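Local coordinates for protein aminoglycoside N(3)-acetyltransferase, AAC(3)-IVa (Escherichia coli, PDB 6MN3) that transfers the acetyl group of acetyl-CoA to the 3-amino group of 2-deoxystreptamine aminoglycosides, probably giving resistance to gentamicin, tobramycin and apramycin, at residues S31-V36 with L44-A49; L60-W65 with G85-T90. One frame throughout, in Å; residues are numbered along the deposited sequence.

Interaction 1 of 2, residues S31-V36 with L44-A49; sequences SSFRSV and LGLIEA
Leu46 pushes its CD2 methyl between Phe33 and Val36, and it supplies more than half of the 133 Å² buried between 31-36 and 44-49. The side chain is fully drawn out: CG lies anti to the backbone N (chi1 176°), and with chi2 at 60° for CD1 the other methyl, CD2, falls anti to CA. CD2 therefore points out from helix 42-54 toward the short helix 33-36. It meets the Phe33 ring at the rim, close to the ring plane, with CD1 of Phe33 the nearest ring carbon at 4.4 Å from CD2 of Leu46. The aromatic face is thus not what this methyl touches. Toward Val36 the approach is broader, because both valine methyls present themselves almost equally: CG1 of Val36 is 4.4 Å from CD2 of Leu46, and CG2 of Val36 lies at the same 4.4 Å. At these lengths the contact is loose apolar packing. The backbones stay well apart, with 8.6 Å between the CA atoms of Val36 and Leu46, so side chains alone bridge the gap.

Topologically, the contact belongs to the beta-alpha-beta crossover in which helix 42-54 links the neighbouring parallel strands 26-31 and 59-63. Segment 31-36 is the exit from the first of these strands: Ser32 takes the N-cap position of the short helix 33-36, its OG receiving a weak bond from Ser35 N at 3.5 Å. The turn that follows leaves Phe33 and Val36 positioned to meet the crossover helix. Leu145 of the adjoining strand 141-145 touches both Val36 and Leu46, while Leu39 of the connecting loop touches Phe33 and Leu46.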
loop_
_atom_site.group_PDB
_atom_site.type_symbol
_atom_site.label_atom_id
_atom_site.label_comp_id
_atom_site.label_asym_id
_atom_site.label_seq_id
_atom_site.Cartn_x
_atom_site.Cartn_y
_atom_site.Cartn_z
ATOM N N SER A 31 -4.669 -0.958 5.059
ATOM C CA SER A 31 -5.760 -1.246 5.976
ATOM C C SER A 31 -6.401 0.034 6.492
ATOM O O SER A 31 -5.777 1.098 6.535
ATOM C CB SER A 31 -5.279 -2.084 7.165
ATOM O OG SER A 31 -4.297 -1.384 7.907
ATOM N N SER A 32 -7.666 -0.096 6.883
ATOM C CA SER A 32 -8.390 0.916 7.649
ATOM C C SER A 32 -9.005 0.186 8.837
ATOM O O SER A 32 -9.985 -0.549 8.676
ATOM C CB SER A 32 -9.454 1.605 6.808
ATOM O OG SER A 32 -10.538 2.019 7.621
ATOM N N PHE A 33 -8.428 0.381 10.026
ATOM C CA PHE A 33 -8.890 -0.362 11.195
ATOM C C PHE A 33 -10.336 -0.034 11.538
ATOM O O PHE A 33 -11.043 -0.876 12.101
ATOM C CB PHE A 33 -7.988 -0.086 12.397
ATOM C CG PHE A 33 -8.361 -0.873 13.621
ATOM C CD1 PHE A 33 -8.113 -2.235 13.686
ATOM C CD2 PHE A 33 -8.974 -0.258 14.699
ATOM C CE1 PHE A 33 -8.461 -2.966 14.804
ATOM C CE2 PHE A 33 -9.326 -0.985 15.822
ATOM C CZ PHE A 33 -9.068 -2.339 15.873
ATOM N N ARG A 34 -10.794 1.178 11.207
ATOM C CA ARG A 34 -12.189 1.530 11.449
ATOM C C ARG A 34 -13.139 0.598 10.711
ATOM O O ARG A 34 -14.236 0.310 11.203
ATOM C CB ARG A 34 -12.447 2.979 11.034
ATOM C CG ARG A 34 -11.692 4.009 11.857
ATOM C CD ARG A 34 -12.119 5.417 11.486
ATOM N NE ARG A 34 -11.755 5.748 10.110
ATOM C CZ ARG A 34 -12.468 6.547 9.321
ATOM N NH1 ARG A 34 -13.589 7.100 9.769
ATOM N NH2 ARG A 34 -12.062 6.794 8.083
ATOM N N SER A 35 -12.737 0.116 9.533
ATOM C CA SER A 35 -13.586 -0.798 8.779
ATOM C C SER A 35 -13.579 -2.202 9.374
ATOM O O SER A 35 -14.605 -2.892 9.344
ATOM C CB SER A 35 -13.135 -0.837 7.321
ATOM O OG SER A 35 -14.019 -1.614 6.533
ATOM N N VAL A 36 -12.445 -2.639 9.919
ATOM C CA VAL A 36 -12.344 -3.997 10.442
ATOM C C VAL A 36 -12.965 -4.090 11.829
ATOM O O VAL A 36 -13.617 -5.085 12.163
ATOM C CB VAL A 36 -10.872 -4.443 10.449
ATOM C CG1 VAL A 36 -10.758 -5.880 10.910
ATOM C CG2 VAL A 36 -10.261 -4.269 9.069
ATOM N N LEU A 44 -3.423 -4.796 17.383
ATOM C CA LEU A 44 -2.425 -5.848 17.565
ATOM C C LEU A 44 -3.004 -7.219 17.261
ATOM O O LEU A 44 -2.316 -8.082 16.701
ATOM C CB LEU A 44 -1.867 -5.825 18.985
ATOM C CG LEU A 44 -1.503 -4.484 19.600
ATOM C CD1 LEU A 44 -1.436 -4.597 21.131
ATOM C CD2 LEU A 44 -0.178 -4.030 19.008
ATOM N N GLY A 45 -4.263 -7.443 17.639
ATOM C CA GLY A 45 -4.903 -8.702 17.307
ATOM C C GLY A 45 -5.024 -8.910 15.811
ATOM O O GLY A 45 -4.855 -10.027 15.312
ATOM N N LEU A 46 -5.312 -7.837 15.072
ATOM C CA LEU A 46 -5.345 -7.940 13.617
ATOM C C LEU A 46 -3.959 -8.232 13.058
ATOM O O LEU A 46 -3.815 -9.031 12.126
ATOM C CB LEU A 46 -5.909 -6.653 13.013
ATOM C CG LEU A 46 -5.903 -6.581 11.486
ATOM C CD1 LEU A 46 -6.725 -7.721 10.899
ATOM C CD2 LEU A 46 -6.429 -5.238 11.016
ATOM N N ILE A 47 -2.927 -7.594 13.616
ATOM C CA ILE A 47 -1.562 -7.863 13.173
ATOM C C ILE A 47 -1.174 -9.303 13.490
ATOM O O ILE A 47 -0.598 -10.004 12.650
ATOM C CB ILE A 47 -0.589 -6.856 13.809
ATOM C CG1 ILE A 47 -0.829 -5.457 13.241
ATOM C CG2 ILE A 47 0.850 -7.284 13.584
ATOM C CD1 ILE A 47 -0.264 -4.347 14.104
ATOM N N GLU A 48 -1.489 -9.771 14.700
ATOM C CA GLU A 48 -1.173 -11.150 15.065
ATOM C C GLU A 48 -1.901 -12.138 14.165
ATOM O O GLU A 48 -1.357 -13.195 13.823
ATOM C CB GLU A 48 -1.526 -11.405 16.532
ATOM C CG GLU A 48 -0.446 -10.993 17.518
ATOM C CD GLU A 48 -0.884 -11.159 18.962
ATOM O OE1 GLU A 48 -1.970 -11.735 19.194
ATOM O OE2 GLU A 48 -0.147 -10.709 19.865
ATOM N N ALA A 49 -3.135 -11.811 13.769
ATOM C CA ALA A 49 -3.863 -12.671 12.844
ATOM C C ALA A 49 -3.197 -12.694 11.475
ATOM O O ALA A 49 -3.061 -13.758 10.861
ATOM C CB ALA A 49 -5.315 -12.207 12.728
#

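Interaction 2 of 2, residues L60-W65 with G85-T90; sequences LVMPSW and GVVSDT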
loop_
_atom_site.group_PDB
_atom_site.type_symbol
_atom_site.label_atom_id
_atom_site.label_comp_id
_atom_site.label_asym_id
_atom_site.label_seq_id
_atom_site.Cartn_x
_atom_site.Cartn_y
_atom_site.Cartn_z
ATOM N N LEU A 60 5.202 -9.987 6.321
ATOM C CA LEU A 60 4.119 -9.012 6.305
ATOM C C LEU A 60 4.688 -7.622 6.069
ATOM O O LEU A 60 5.625 -7.209 6.757
ATOM C CB LEU A 60 3.346 -9.048 7.624
ATOM C CG LEU A 60 2.313 -7.950 7.858
ATOM C CD1 LEU A 60 1.192 -8.050 6.835
ATOM C CD2 LEU A 60 1.768 -8.041 9.277
ATOM N N VAL A 61 4.124 -6.904 5.099
ATOM C CA VAL A 61 4.601 -5.578 4.726
ATOM C C VAL A 61 3.442 -4.594 4.796
ATOM O O VAL A 61 2.314 -4.917 4.410
ATOM C CB VAL A 61 5.231 -5.569 3.317
ATOM C CG1 VAL A 61 6.010 -4.285 3.102
ATOM C CG2 VAL A 61 6.129 -6.781 3.122
ATOM N N MET A 62 3.724 -3.390 5.286
ATOM C CA MET A 62 2.743 -2.322 5.388
ATOM C C MET A 62 3.392 -0.994 5.034
ATOM O O MET A 62 4.587 -0.795 5.283
ATOM C CB MET A 62 2.148 -2.222 6.800
ATOM C CG MET A 62 1.317 -3.410 7.217
ATOM S SD MET A 62 0.544 -3.100 8.808
ATOM C CE MET A 62 0.136 -4.766 9.315
ATOM N N PRO A 63 2.631 -0.069 4.453
ATOM C CA PRO A 63 3.145 1.293 4.279
ATOM C C PRO A 63 3.412 1.928 5.635
ATOM O O PRO A 63 2.769 1.601 6.636
ATOM C CB PRO A 63 2.015 2.009 3.532
ATOM C CG PRO A 63 0.792 1.209 3.834
ATOM C CD PRO A 63 1.257 -0.213 3.943
ATOM N N SER A 64 4.381 2.842 5.664
ATOM C CA SER A 64 4.821 3.407 6.932
ATOM C C SER A 64 5.507 4.754 6.748
ATOM O O SER A 64 6.512 5.034 7.408
ATOM C CB SER A 64 5.765 2.428 7.638
ATOM O OG SER A 64 5.907 2.746 9.010
ATOM N N TRP A 65 4.977 5.596 5.864
ATOM C CA TRP A 65 5.578 6.896 5.617
ATOM C C TRP A 65 4.928 7.969 6.490
ATOM O O TRP A 65 3.861 7.773 7.076
ATOM C CB TRP A 65 5.480 7.269 4.138
ATOM C CG TRP A 65 4.103 7.200 3.565
ATOM C CD1 TRP A 65 3.083 8.084 3.771
ATOM C CD2 TRP A 65 3.596 6.200 2.675
ATOM N NE1 TRP A 65 1.969 7.691 3.069
ATOM C CE2 TRP A 65 2.258 6.537 2.387
ATOM C CE3 TRP A 65 4.143 5.052 2.095
ATOM C CZ2 TRP A 65 1.460 5.766 1.547
ATOM C CZ3 TRP A 65 3.349 4.287 1.261
ATOM C CH2 TRP A 65 2.022 4.647 0.995
ATOM N N GLY A 85 -3.736 4.770 8.828
ATOM C CA GLY A 85 -4.484 4.004 9.802
ATOM C C GLY A 85 -3.670 3.667 11.041
ATOM O O GLY A 85 -2.451 3.853 11.107
ATOM N N VAL A 86 -4.384 3.147 12.041
ATOM C CA VAL A 86 -3.758 2.773 13.305
ATOM C C VAL A 86 -2.933 1.501 13.157
ATOM O O VAL A 86 -1.917 1.328 13.842
ATOM C CB VAL A 86 -4.834 2.617 14.395
ATOM C CG1 VAL A 86 -4.192 2.506 15.770
ATOM C CG2 VAL A 86 -5.810 3.781 14.341
ATOM N N VAL A 87 -3.349 0.590 12.274
ATOM C CA VAL A 87 -2.621 -0.663 12.097
ATOM C C VAL A 87 -1.219 -0.397 11.566
ATOM O O VAL A 87 -0.236 -0.976 12.045
ATOM C CB VAL A 87 -3.410 -1.610 11.174
ATOM C CG1 VAL A 87 -2.621 -2.882 10.914
ATOM C CG2 VAL A 87 -4.771 -1.927 11.781
ATOM N N SER A 88 -1.100 0.489 10.574
ATOM C CA SER A 88 0.215 0.814 10.031
ATOM C C SER A 88 1.100 1.476 11.078
ATOM O O SER A 88 2.293 1.168 11.179
ATOM C CB SER A 88 0.070 1.718 8.808
ATOM O OG SER A 88 -0.317 0.970 7.670
ATOM N N ASP A 89 0.536 2.397 11.863
ATOM C CA ASP A 89 1.323 3.059 12.895
ATOM C C ASP A 89 1.627 2.135 14.061
ATOM O O ASP A 89 2.531 2.427 14.851
ATOM C CB ASP A 89 0.604 4.309 13.397
ATOM C CG ASP A 89 1.527 5.245 14.148
ATOM O OD1 ASP A 89 2.596 5.588 13.600
ATOM O OD2 ASP A 89 1.188 5.632 15.286
ATOM N N THR A 90 0.899 1.033 14.186
ATOM C CA THR A 90 1.163 0.077 15.251
ATOM C C THR A 90 2.162 -0.987 14.832
ATOM O O THR A 90 2.936 -1.464 15.668
ATOM C CB THR A 90 -0.139 -0.598 15.689
ATOM O OG1 THR A 90 -1.192 0.375 15.720
ATOM C CG2 THR A 90 0.017 -1.231 17.076
#
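The pyrrolidine ring of Pro63 carries Ser88 OG above one face, set out from the ring centre over the CG-CD edge; the nearest ring atom is CG, 4.0 Å from OG, which the pucker lifts to that side. His30 of strand 26-31 and Phe106 of strand 106-109 also touch Pro63. The peptide carbonyl of Pro63 meets the same hydroxyl from another direction: Ser88 OG stands 3.3 Å from Pro63 O, tilted out of the peptide plane, with an angle of about 142° at the oxygen. At this length the hydrogen bond is weak. Ser88 CB leans on Pro63 O as well, at 3.5 Å. The hydroxyl is brought down onto the proline by its first torsion, which sets OG beside the backbone N and anti to the carbonyl carbon (chi1 -78°).

Strand 59-63 sits inside the mixed sheet, between the parallel strand 26-31 and the antiparallel strand 106-109; Met62 pairs through its backbone with Ala107. Helix 86-91 packs across this strand after an excursion of 19 residues without helix or strand between the segments. The axes of strand 60-63 and helix 86-90 approach to 8.2 Å, with 115° between their N-to-C directions.

Met62 fills the angle between strand and helix. Extended beyond CG, its chain carries the thioether to the helix and crosses the Val87 side chain at about a right angle. Val87 CG1 takes the contact, lying 3.7 Å from CE and 3.8 Å from SD of Met62. The sulfur also passes along the helix backbone, with Ser88 CA at 4.1 Å from SD of Met62.

In the fold
The two contacts come in series along the chain: interaction 1 closes at residue 49, and strand 59-63, which follows helix 42-54, opens interaction 2. Their centres are 10 Å apart, and both lie on the same side of the chain's centre, at about 15 and 9 Å from it. Val87 joins them: CG2 of Val87 is 3.8 Å from Leu46 CD2 and likewise 3.8 Å from Phe33 CB. At the end of strand 26-31, Ser31 OG packs on Val87 CB at 3.4 Å. Helices 33-36, 42-54 and 86-91 thus share one apolar layer beside parallel strands 26-31 and 59-63, structural packing away from the zinc site.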